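PDB 1W5R: arylamine n-acetyltransferase from Mycobacterium smegmatis, which catalyses, in its wild-type form, acetyl transfer, typically from acetyl-coenzyme A, to arylamines, using a catalytic triad like that of cysteine proteases. Local coordinates for residues N43-L47 and L48-V52; A59-A62 and K63-R67; L159-G163 and D164-L168. The protein carries 1 engineered substitution. All coordinates share one frame; numbering follows the deposited sequence.

Interaction 1 (N43-L47 and L48-V52); sequences NLDPL and LGIPV
Ile50 lies against the side chain of Asp45 where a Schellman motif brings the short helix 44-47 to an end. Two backbone bonds define the motif: Ile50 N reaches Asp45 O (2.8 Å) and Gly49 N reaches Pro46 O (3.1 Å). Gly49 supplies the positive phi of 80° that turns the chain back, a conformation glycine adopts easily. Pro46 suits the first helical turn, where a residue without an N-H costs no helical bond. Ile50 comes obliquely over the aspartate, CB meeting CB at 3.8 Å and CG2 resting 4.0 Å from Asp45 CG. With Asp45 CG turned away from its own carbonyl carbon (chi1 -81°), CB and the flank of the carboxylate lie along the isoleucine, while its oxygens form salt bridges with Lys63 (OD2) and Arg69 (OD1). Those two cations would be expected to favour the ionised acid. Leu48, just past the helix, donates its N-H to Leu44 O and folds its branch back over that oxygen, CG at 3.3 Å; further out its side chain meets helix 268-274. A water donates one hydrogen to Asp45 OD2 (2.7 Å) and the other to Pro51 O (2.8 Å).

Interaction 2 (A59-A62 and K63-R67); sequences ALFA and KLVDR
Phe61 and Val65 carry their side chains the same way from neighbouring turns because of their first torsions: Phe61 CG stands opposite its own carbonyl carbon (chi1 -85°), and Val65 has CG1 trans to its amide nitrogen (chi1 175°), which puts CG2 beside that nitrogen, on the ring side. That methyl lies 4.1 Å from Phe61 CD2, an oblique approach. Both residues also meet Tyr11 of helix 8-14, and the phenyl ring extends to Leu79 and Val83 of helix 73-87, so bulky apolar residues fit this buried side.

The backbone here is the last part of helix 57-66, which widens into a pi-type turn before it stops. Lys63 N to Ala59 O and Leu64 N to Leu60 O are ordinary alpha-helical bonds. Phe61 O then accepts twice at 3.0 Å, from Val65 N and, more directly, from Asp66 N five residues on, whose N-H points at it with an angle of 164°. The following bond, Arg67 N to Ala62 O, is weak.

Beyond the helix end, Arg67 folds back: its CG comes to 3.1 Å from Ala62 O, and a bend at chi3 sets the rim of one guanidinium face over Lys63 CA. A long, flexible side chain can follow this path and still form a salt bridge through NE with Asp262. Lys63 instead runs extended, which a lysine can do while staying apolar along its length, and carries its NZ to salt bridges with Asp45 and Glu75. A water donates to Ala59 O (2.7 Å) and accepts a weak bond from Arg67 NH1, at the guanidinium edge.

Interaction 3 (L159-G163 and D164-L168); sequences LTRHG and DDHTL
Leu159 and Leu168 face each other as a non-hydrogen-bonded pair of an antiparallel beta hairpin, whose strands, 157-162 and 165-172, are joined by a type II' turn from His162 to Asp165. The two side chains cross at a slant, Leu159 CD2 meeting Leu168 CD1 at 3.8 Å, and both leucines continue into the apolar surroundings of Leu128 and Ile142, where branched aliphatic chains belong. Nearer the turn on the same face, His166 presents its flat ring to Arg161. The arginine's CB sits above the ring centre, 4.0 Å from the centroid and 12° off the normal, a CH-pi contact. Phe182 of the adjacent strand meets this ring, their planes nearly parallel. Thr167 occupies the other face, side by side with Thr160; the beta-branched pair suits extended backbone, and two bonds join them, Thr160 N to Thr167 O (3.0 Å) and Thr167 N to Thr160 O (2.8 Å). Thr160 OG1, placed between its backbone N and carbonyl carbon (chi1 53°), shares a water with Thr167 O. Gly163 takes a positive phi where a CB would press on Asp164 N, so glycine fits the turn. Arg161, extended from CG to NE, then turned, brings NH1 to 2.9 Å from Gly163 O, which lies near the guanidinium plane.

How the interactions relate
Interactions 1 and 2 follow one another along the chain, their centres 15 Å apart, and join directly through the salt bridge from Lys63 NZ to Asp45 OD2 at 2.8 Å. Lys63 also pairs with Glu75 on helix 73-87, so residues of helices 44-47 and 57-66 share an ionic network with the helix that, in this family, bears the active-site cysteine near its start; in this protein that cysteine is engineered to glutamine. Interaction 3 stands apart in the large antiparallel sheet, its centre 31 Å from that of interaction 1 and 33 Å from that of interaction 2. It touches neither, the nearest atoms being about 20 and 19 Å away, respectively.

Interaction 1 (N43-L47 and L48-V52)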
ATOM      1  N   ASN A  43     -18.868   1.192  11.123  1.00  8.21           N
ATOM      2  CA  ASN A  43     -19.493   1.586  12.387  1.00  8.01           C
ATOM      3  C   ASN A  43     -19.706   3.098  12.459  1.00  8.07           C
ATOM      4  O   ASN A  43     -19.555   3.681  13.519  1.00  7.86           O
ATOM      5  CB  ASN A  43     -18.630   1.147  13.575  1.00  8.81           C
ATOM      6  CG  ASN A  43     -17.356   1.960  13.671  1.00  7.87           C
ATOM      7  OD1 ASN A  43     -16.764   2.293  12.643  1.00  9.80           O
ATOM      8  ND2 ASN A  43     -16.938   2.302  14.894  1.00  7.65           N
ATOM      9  N   LEU A  44     -20.038   3.732  11.342  1.00  8.11           N
ATOM     10  CA  LEU A  44     -20.229   5.187  11.376  1.00  8.64           C
ATOM     11  C   LEU A  44     -21.351   5.606  12.335  1.00  8.47           C
ATOM     12  O   LEU A  44     -21.243   6.652  12.979  1.00  9.15           O
ATOM     13  CB  LEU A  44     -20.491   5.743   9.987  1.00  8.57           C
ATOM     14  CG  LEU A  44     -19.238   5.759   9.106  1.00 10.68           C
ATOM     15  CD1 LEU A  44     -19.648   5.703   7.638  1.00 11.71           C
ATOM     16  CD2 LEU A  44     -18.340   6.965   9.402  1.00 11.67           C
ATOM     17  N   ASP A  45     -22.407   4.795  12.454  1.00  9.22           N
ATOM     18  CA  ASP A  45     -23.495   5.166  13.371  1.00  8.63           C
ATOM     19  C   ASP A  45     -22.989   5.252  14.825  1.00  9.15           C
ATOM     20  O   ASP A  45     -23.060   6.322  15.420  1.00  9.56           O
ATOM     21  CB  ASP A  45     -24.709   4.236  13.240  1.00  9.89           C
ATOM     22  CG  ASP A  45     -25.609   4.602  12.061  1.00 10.33           C
ATOM     23  OD1 ASP A  45     -25.285   5.541  11.287  1.00 10.24           O
ATOM     24  OD2 ASP A  45     -26.660   3.931  11.903  1.00 11.12           O
ATOM     25  N   PRO A  46     -22.461   4.150  15.404  1.00  9.06           N
ATOM     26  CA  PRO A  46     -21.976   4.271  16.799  1.00  9.14           C
ATOM     27  C   PRO A  46     -20.879   5.313  16.967  1.00  9.22           C
ATOM     28  O   PRO A  46     -20.817   5.964  18.013  1.00  9.47           O
ATOM     29  CB  PRO A  46     -21.423   2.883  17.135  1.00 10.34           C
ATOM     30  CG  PRO A  46     -21.834   1.983  16.058  1.00 11.20           C
ATOM     31  CD  PRO A  46     -22.397   2.759  14.910  1.00  9.12           C
ATOM     32  N   LEU A  47     -20.022   5.464  15.957  1.00  9.37           N
ATOM     33  CA  LEU A  47     -18.985   6.509  16.006  1.00  9.41           C
ATOM     34  C   LEU A  47     -19.602   7.898  16.228  1.00 10.57           C
ATOM     35  O   LEU A  47     -19.063   8.721  17.000  1.00 11.64           O
ATOM     36  CB  LEU A  47     -18.129   6.496  14.727  1.00  9.58           C
ATOM     37  CG  LEU A  47     -17.024   7.570  14.646  1.00  9.49           C
ATOM     38  CD1 LEU A  47     -15.956   7.352  15.702  1.00 11.39           C
ATOM     39  CD2 LEU A  47     -16.422   7.612  13.252  1.00 10.96           C
ATOM     40  N   LEU A  48     -20.748   8.119  15.586  1.00 10.48           N
ATOM     41  CA  LEU A  48     -21.424   9.415  15.605  1.00 10.97           C
ATOM     42  C   LEU A  48     -22.482   9.495  16.707  1.00 11.39           C
ATOM     43  O   LEU A  48     -23.292  10.433  16.736  1.00 12.43           O
ATOM     44  CB  LEU A  48     -22.048   9.697  14.237  1.00 11.27           C
ATOM     45  CG  LEU A  48     -20.988   9.931  13.149  1.00 13.44           C
ATOM     46  CD1 LEU A  48     -21.584   9.760  11.766  1.00 15.14           C
ATOM     47  CD2 LEU A  48     -20.341  11.313  13.305  1.00 14.60           C
ATOM     48  N   GLY A  49     -22.485   8.512  17.605  1.00 10.84           N
ATOM     49  CA  GLY A  49     -23.428   8.520  18.737  1.00 11.14           C
ATOM     50  C   GLY A  49     -24.829   8.038  18.387  1.00 11.16           C
ATOM     51  O   GLY A  49     -25.787   8.276  19.135  1.00 12.15           O
ATOM     52  N   ILE A  50     -24.962   7.350  17.255  1.00 10.62           N
ATOM     53  CA  ILE A  50     -26.236   6.761  16.846  1.00 11.06           C
ATOM     54  C   ILE A  50     -26.195   5.268  17.209  1.00 10.54           C
ATOM     55  O   ILE A  50     -25.432   4.501  16.609  1.00 10.50           O
ATOM     56  CB  ILE A  50     -26.473   6.923  15.324  1.00 10.93           C
ATOM     57  CG1 ILE A  50     -26.415   8.405  14.911  1.00 11.58           C
ATOM     58  CG2 ILE A  50     -27.795   6.303  14.920  1.00 12.66           C
ATOM     59  CD1 ILE A  50     -26.199   8.634  13.423  1.00 13.39           C
ATOM     60  N   PRO A  51     -26.989   4.843  18.207  1.00 10.31           N
ATOM     61  CA  PRO A  51     -27.015   3.433  18.571  1.00 10.12           C
ATOM     62  C   PRO A  51     -27.486   2.526  17.438  1.00 10.32           C
ATOM     63  O   PRO A  51     -28.215   2.967  16.542  1.00 10.93           O
ATOM     64  CB  PRO A  51     -28.032   3.393  19.726  1.00 11.03           C
ATOM     65  CG  PRO A  51     -27.988   4.771  20.299  1.00 11.83           C
ATOM     66  CD  PRO A  51     -27.881   5.634  19.083  1.00 10.46           C
ATOM     67  N   VAL A  52     -27.062   1.265  17.503  1.00 10.15           N
ATOM     68  CA  VAL A  52     -27.605   0.207  16.655  1.00 10.00           C
ATOM     69  C   VAL A  52     -28.438  -0.651  17.588  1.00  9.89           C
ATOM     70  O   VAL A  52     -27.924  -1.553  18.257  1.00  9.98           O
ATOM     71  CB  VAL A  52     -26.513  -0.634  15.980  1.00  9.58           C
ATOM     72  CG1 VAL A  52     -27.143  -1.684  15.076  1.00  9.56           C
ATOM     73  CG2 VAL A  52     -25.603   0.261  15.156  1.00  9.75           C
TER
HETATM   74  O   HOH W   1     -28.178   2.560  13.740  1.00 12.64           O

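Interaction 2 (A59-A62 and K63-R67)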
ATOM      1  N   ALA A  59     -35.598  -2.637   9.765  1.00 14.87           N
ATOM      2  CA  ALA A  59     -34.509  -1.722  10.063  1.00 14.15           C
ATOM      3  C   ALA A  59     -33.258  -2.080   9.267  1.00 13.92           C
ATOM      4  O   ALA A  59     -32.599  -1.203   8.727  1.00 13.46           O
ATOM      5  CB  ALA A  59     -34.207  -1.740  11.530  1.00 14.12           C
ATOM      6  N   LEU A  60     -32.923  -3.368   9.215  1.00 13.38           N
ATOM      7  CA  LEU A  60     -31.661  -3.767   8.580  1.00 12.73           C
ATOM      8  C   LEU A  60     -31.685  -3.660   7.050  1.00 13.22           C
ATOM      9  O   LEU A  60     -30.696  -3.237   6.436  1.00 12.69           O
ATOM     10  CB  LEU A  60     -31.249  -5.164   9.047  1.00 12.34           C
ATOM     11  CG  LEU A  60     -30.999  -5.274  10.553  1.00 11.59           C
ATOM     12  CD1 LEU A  60     -30.540  -6.683  10.912  1.00 12.02           C
ATOM     13  CD2 LEU A  60     -29.985  -4.214  11.031  1.00 11.15           C
ATOM     14  N   PHE A  61     -32.809  -4.030   6.440  1.00 13.24           N
ATOM     15  CA  PHE A  61     -32.965  -3.834   4.994  1.00 13.85           C
ATOM     16  C   PHE A  61     -32.942  -2.345   4.652  1.00 13.77           C
ATOM     17  O   PHE A  61     -32.274  -1.924   3.707  1.00 13.73           O
ATOM     18  CB  PHE A  61     -34.263  -4.478   4.487  1.00 14.72           C
ATOM     19  CG  PHE A  61     -34.150  -5.952   4.163  1.00 15.63           C
ATOM     20  CD1 PHE A  61     -34.287  -6.918   5.162  1.00 16.58           C
ATOM     21  CD2 PHE A  61     -33.949  -6.379   2.840  1.00 16.36           C
ATOM     22  CE1 PHE A  61     -34.206  -8.299   4.861  1.00 16.45           C
ATOM     23  CE2 PHE A  61     -33.872  -7.756   2.527  1.00 15.88           C
ATOM     24  CZ  PHE A  61     -33.996  -8.712   3.537  1.00 16.17           C
ATOM     25  N   ALA A  62     -33.638  -1.534   5.446  1.00 14.15           N
ATOM     26  CA  ALA A  62     -33.688  -0.105   5.175  1.00 14.74           C
ATOM     27  C   ALA A  62     -32.289   0.517   5.149  1.00 15.03           C
ATOM     28  O   ALA A  62     -31.957   1.272   4.234  1.00 16.04           O
ATOM     29  CB  ALA A  62     -34.593   0.605   6.171  1.00 15.40           C
ATOM     30  N   LYS A  63     -31.459   0.174   6.129  1.00 14.35           N
ATOM     31  CA  LYS A  63     -30.126   0.757   6.205  1.00 12.99           C
ATOM     32  C   LYS A  63     -29.116   0.145   5.225  1.00 13.03           C
ATOM     33  O   LYS A  63     -28.482   0.861   4.459  1.00 13.14           O
ATOM     34  CB  LYS A  63     -29.584   0.677   7.632  1.00 12.79           C
ATOM     35  CG  LYS A  63     -28.210   1.305   7.788  1.00 11.80           C
ATOM     36  CD  LYS A  63     -27.682   1.175   9.203  1.00 10.90           C
ATOM     37  CE  LYS A  63     -26.268   1.700   9.309  1.00 11.59           C
ATOM     38  NZ  LYS A  63     -25.731   1.562  10.685  1.00 11.51           N
ATOM     39  N   LEU A  64     -28.956  -1.175   5.268  1.00 13.23           N
ATOM     40  CA  LEU A  64     -27.865  -1.806   4.515  1.00 13.07           C
ATOM     41  C   LEU A  64     -28.180  -2.021   3.042  1.00 14.14           C
ATOM     42  O   LEU A  64     -27.268  -2.198   2.231  1.00 14.46           O
ATOM     43  CB  LEU A  64     -27.456  -3.138   5.143  1.00 13.43           C
ATOM     44  CG  LEU A  64     -26.417  -3.051   6.261  1.00 11.88           C
ATOM     45  CD1 LEU A  64     -26.976  -2.315   7.458  1.00 12.95           C
ATOM     46  CD2 LEU A  64     -25.945  -4.460   6.645  1.00 12.17           C
ATOM     47  N   VAL A  65     -29.468  -2.028   2.710  1.00 15.01           N
ATOM     48  CA  VAL A  65     -29.881  -2.201   1.324  1.00 16.34           C
ATOM     49  C   VAL A  65     -30.344  -0.860   0.747  1.00 17.97           C
ATOM     50  O   VAL A  65     -29.684  -0.312  -0.137  1.00 19.06           O
ATOM     51  CB  VAL A  65     -30.944  -3.316   1.169  1.00 15.94           C
ATOM     52  CG1 VAL A  65     -31.446  -3.396  -0.283  1.00 16.56           C
ATOM     53  CG2 VAL A  65     -30.383  -4.673   1.664  1.00 15.32           C
ATOM     54  N   ASP A  66     -31.430  -0.309   1.285  1.00 18.76           N
ATOM     55  CA  ASP A  66     -32.068   0.864   0.666  1.00 20.24           C
ATOM     56  C   ASP A  66     -31.235   2.134   0.753  1.00 20.42           C
ATOM     57  O   ASP A  66     -31.267   2.964  -0.161  1.00 21.02           O
ATOM     58  CB  ASP A  66     -33.451   1.127   1.269  1.00 20.49           C
ATOM     59  CG  ASP A  66     -34.420  -0.031   1.057  1.00 22.61           C
ATOM     60  OD1 ASP A  66     -34.178  -0.895   0.181  1.00 25.49           O
ATOM     61  OD2 ASP A  66     -35.429  -0.078   1.785  1.00 24.41           O
ATOM     62  N   ARG A  67     -30.496   2.299   1.847  1.00 20.59           N
ATOM     63  CA  ARG A  67     -29.705   3.522   2.043  1.00 21.04           C
ATOM     64  C   ARG A  67     -28.236   3.387   1.645  1.00 20.93           C
ATOM     65  O   ARG A  67     -27.466   4.348   1.772  1.00 21.14           O
ATOM     66  CB  ARG A  67     -29.844   4.056   3.480  1.00 21.22           C
ATOM     67  CG  ARG A  67     -31.305   4.277   3.905  1.00 21.84           C
ATOM     68  CD  ARG A  67     -31.510   5.117   5.169  1.00 22.81           C
ATOM     69  NE  ARG A  67     -30.388   5.102   6.090  1.00 26.40           N
ATOM     70  CZ  ARG A  67     -30.363   4.465   7.254  1.00 26.95           C
ATOM     71  NH1 ARG A  67     -31.410   3.759   7.672  1.00 27.85           N
ATOM     72  NH2 ARG A  67     -29.271   4.538   8.000  1.00 29.48           N
TER
HETATM   73  O   HOH W   2     -32.845   1.419   9.429  1.00 19.19           O

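Interaction 3 (L159-G163 and D164-L168)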
ATOM      1  N   LEU A 159     -12.483 -24.648  13.276  1.00 12.80           N
ATOM      2  CA  LEU A 159     -13.260 -24.664  14.510  1.00 12.71           C
ATOM      3  C   LEU A 159     -12.687 -25.714  15.443  1.00 13.40           C
ATOM      4  O   LEU A 159     -12.352 -26.825  15.025  1.00 13.62           O
ATOM      5  CB  LEU A 159     -14.734 -24.974  14.243  1.00 12.65           C
ATOM      6  CG  LEU A 159     -15.558 -23.854  13.606  1.00 12.75           C
ATOM      7  CD1 LEU A 159     -16.868 -24.392  13.029  1.00 14.17           C
ATOM      8  CD2 LEU A 159     -15.828 -22.733  14.617  1.00 12.94           C
ATOM      9  N   THR A 160     -12.539 -25.347  16.705  1.00 13.69           N
ATOM     10  CA  THR A 160     -12.242 -26.309  17.769  1.00 14.37           C
ATOM     11  C   THR A 160     -13.281 -26.100  18.861  1.00 14.76           C
ATOM     12  O   THR A 160     -13.967 -25.071  18.887  1.00 14.21           O
ATOM     13  CB  THR A 160     -10.824 -26.131  18.336  1.00 14.76           C
ATOM     14  OG1 THR A 160     -10.618 -24.768  18.730  1.00 14.93           O
ATOM     15  CG2 THR A 160      -9.773 -26.517  17.302  1.00 14.37           C
ATOM     16  N   ARG A 161     -13.449 -27.076  19.743  1.00 15.20           N
ATOM     17  CA  ARG A 161     -14.392 -26.890  20.828  1.00 16.45           C
ATOM     18  C   ARG A 161     -13.968 -27.561  22.121  1.00 16.36           C
ATOM     19  O   ARG A 161     -13.275 -28.595  22.112  1.00 16.87           O
ATOM     20  CB  ARG A 161     -15.796 -27.346  20.417  1.00 16.26           C
ATOM     21  CG  ARG A 161     -16.005 -28.853  20.338  1.00 17.17           C
ATOM     22  CD  ARG A 161     -17.432 -29.193  19.924  1.00 17.95           C
ATOM     23  NE  ARG A 161     -17.621 -30.642  19.795  1.00 18.57           N
ATOM     24  CZ  ARG A 161     -17.891 -31.460  20.811  1.00 19.96           C
ATOM     25  NH1 ARG A 161     -17.977 -30.996  22.051  1.00 19.22           N
ATOM     26  NH2 ARG A 161     -18.049 -32.758  20.576  1.00 21.12           N
ATOM     27  N   HIS A 162     -14.376 -26.939  23.222  1.00 16.60           N
ATOM     28  CA  HIS A 162     -14.362 -27.547  24.545  1.00 17.34           C
ATOM     29  C   HIS A 162     -15.819 -27.557  24.961  1.00 17.64           C
ATOM     30  O   HIS A 162     -16.394 -26.488  25.198  1.00 17.85           O
ATOM     31  CB  HIS A 162     -13.564 -26.668  25.501  1.00 17.88           C
ATOM     32  CG  HIS A 162     -12.080 -26.803  25.358  1.00 19.00           C
ATOM     33  ND1 HIS A 162     -11.196 -26.245  26.255  1.00 21.97           N
ATOM     34  CD2 HIS A 162     -11.326 -27.458  24.442  1.00 19.59           C
ATOM     35  CE1 HIS A 162      -9.960 -26.543  25.895  1.00 21.12           C
ATOM     36  NE2 HIS A 162     -10.011 -27.276  24.797  1.00 21.66           N
ATOM     37  N   GLY A 163     -16.427 -28.739  25.019  1.00 17.37           N
ATOM     38  CA  GLY A 163     -17.876 -28.843  25.251  1.00 17.09           C
ATOM     39  C   GLY A 163     -18.596 -28.094  24.134  1.00 17.01           C
ATOM     40  O   GLY A 163     -18.291 -28.294  22.964  1.00 17.21           O
ATOM     41  N   ASP A 164     -19.542 -27.223  24.487  1.00 17.21           N
ATOM     42  CA  ASP A 164     -20.226 -26.428  23.460  1.00 17.09           C
ATOM     43  C   ASP A 164     -19.539 -25.083  23.165  1.00 16.78           C
ATOM     44  O   ASP A 164     -20.014 -24.342  22.314  1.00 16.83           O
ATOM     45  CB  ASP A 164     -21.716 -26.224  23.776  1.00 17.23           C
ATOM     46  CG  ASP A 164     -22.507 -25.718  22.571  1.00 18.22           C
ATOM     47  OD1 ASP A 164     -22.340 -26.259  21.455  1.00 18.51           O
ATOM     48  OD2 ASP A 164     -23.295 -24.764  22.741  1.00 19.07           O
ATOM     49  N   ASP A 165     -18.436 -24.781  23.851  1.00 16.88           N
ATOM     50  CA  ASP A 165     -17.668 -23.565  23.562  1.00 17.07           C
ATOM     51  C   ASP A 165     -16.756 -23.768  22.358  1.00 16.39           C
ATOM     52  O   ASP A 165     -15.697 -24.387  22.464  1.00 16.51           O
ATOM     53  CB  ASP A 165     -16.843 -23.127  24.772  1.00 18.45           C
ATOM     54  CG  ASP A 165     -17.533 -22.062  25.602  1.00 22.79           C
ATOM     55  OD1 ASP A 165     -18.762 -22.152  25.813  1.00 24.30           O
ATOM     56  OD2 ASP A 165     -16.829 -21.121  26.039  1.00 28.45           O
ATOM     57  N   HIS A 166     -17.185 -23.250  21.214  1.00 15.17           N
ATOM     58  CA  HIS A 166     -16.404 -23.342  19.988  1.00 14.48           C
ATOM     59  C   HIS A 166     -15.506 -22.131  19.864  1.00 13.95           C
ATOM     60  O   HIS A 166     -15.851 -21.038  20.318  1.00 14.33           O
ATOM     61  CB  HIS A 166     -17.310 -23.400  18.760  1.00 14.43           C
ATOM     62  CG  HIS A 166     -18.223 -24.586  18.732  1.00 14.73           C
ATOM     63  ND1 HIS A 166     -18.143 -25.568  17.768  1.00 16.44           N
ATOM     64  CD2 HIS A 166     -19.257 -24.929  19.538  1.00 14.07           C
ATOM     65  CE1 HIS A 166     -19.079 -26.472  17.992  1.00 15.81           C
ATOM     66  NE2 HIS A 166     -19.769 -26.108  19.056  1.00 17.57           N
ATOM     67  N   THR A 167     -14.349 -22.336  19.250  1.00 12.86           N
ATOM     68  CA  THR A 167     -13.478 -21.236  18.859  1.00 12.10           C
ATOM     69  C   THR A 167     -13.256 -21.288  17.363  1.00 11.98           C
ATOM     70  O   THR A 167     -12.881 -22.324  16.841  1.00 12.18           O
ATOM     71  CB  THR A 167     -12.111 -21.316  19.568  1.00 12.23           C
ATOM     72  OG1 THR A 167     -12.297 -21.222  20.983  1.00 13.23           O
ATOM     73  CG2 THR A 167     -11.197 -20.193  19.117  1.00 13.01           C
ATOM     74  N   LEU A 168     -13.496 -20.171  16.679  1.00 10.69           N
ATOM     75  CA  LEU A 168     -13.094 -20.033  15.279  1.00 10.54           C
ATOM     76  C   LEU A 168     -11.734 -19.360  15.195  1.00 10.42           C
ATOM     77  O   LEU A 168     -11.524 -18.295  15.790  1.00 10.49           O
ATOM     78  CB  LEU A 168     -14.104 -19.182  14.509  1.00 10.31           C
ATOM     79  CG  LEU A 168     -13.779 -19.024  13.019  1.00 10.85           C
ATOM     80  CD1 LEU A 168     -13.951 -20.352  12.293  1.00 10.58           C
ATOM     81  CD2 LEU A 168     -14.648 -17.940  12.389  1.00 10.94           C
TER
HETATM   82  O   HOH W   3      -9.835 -22.982  16.791  1.00 17.53           O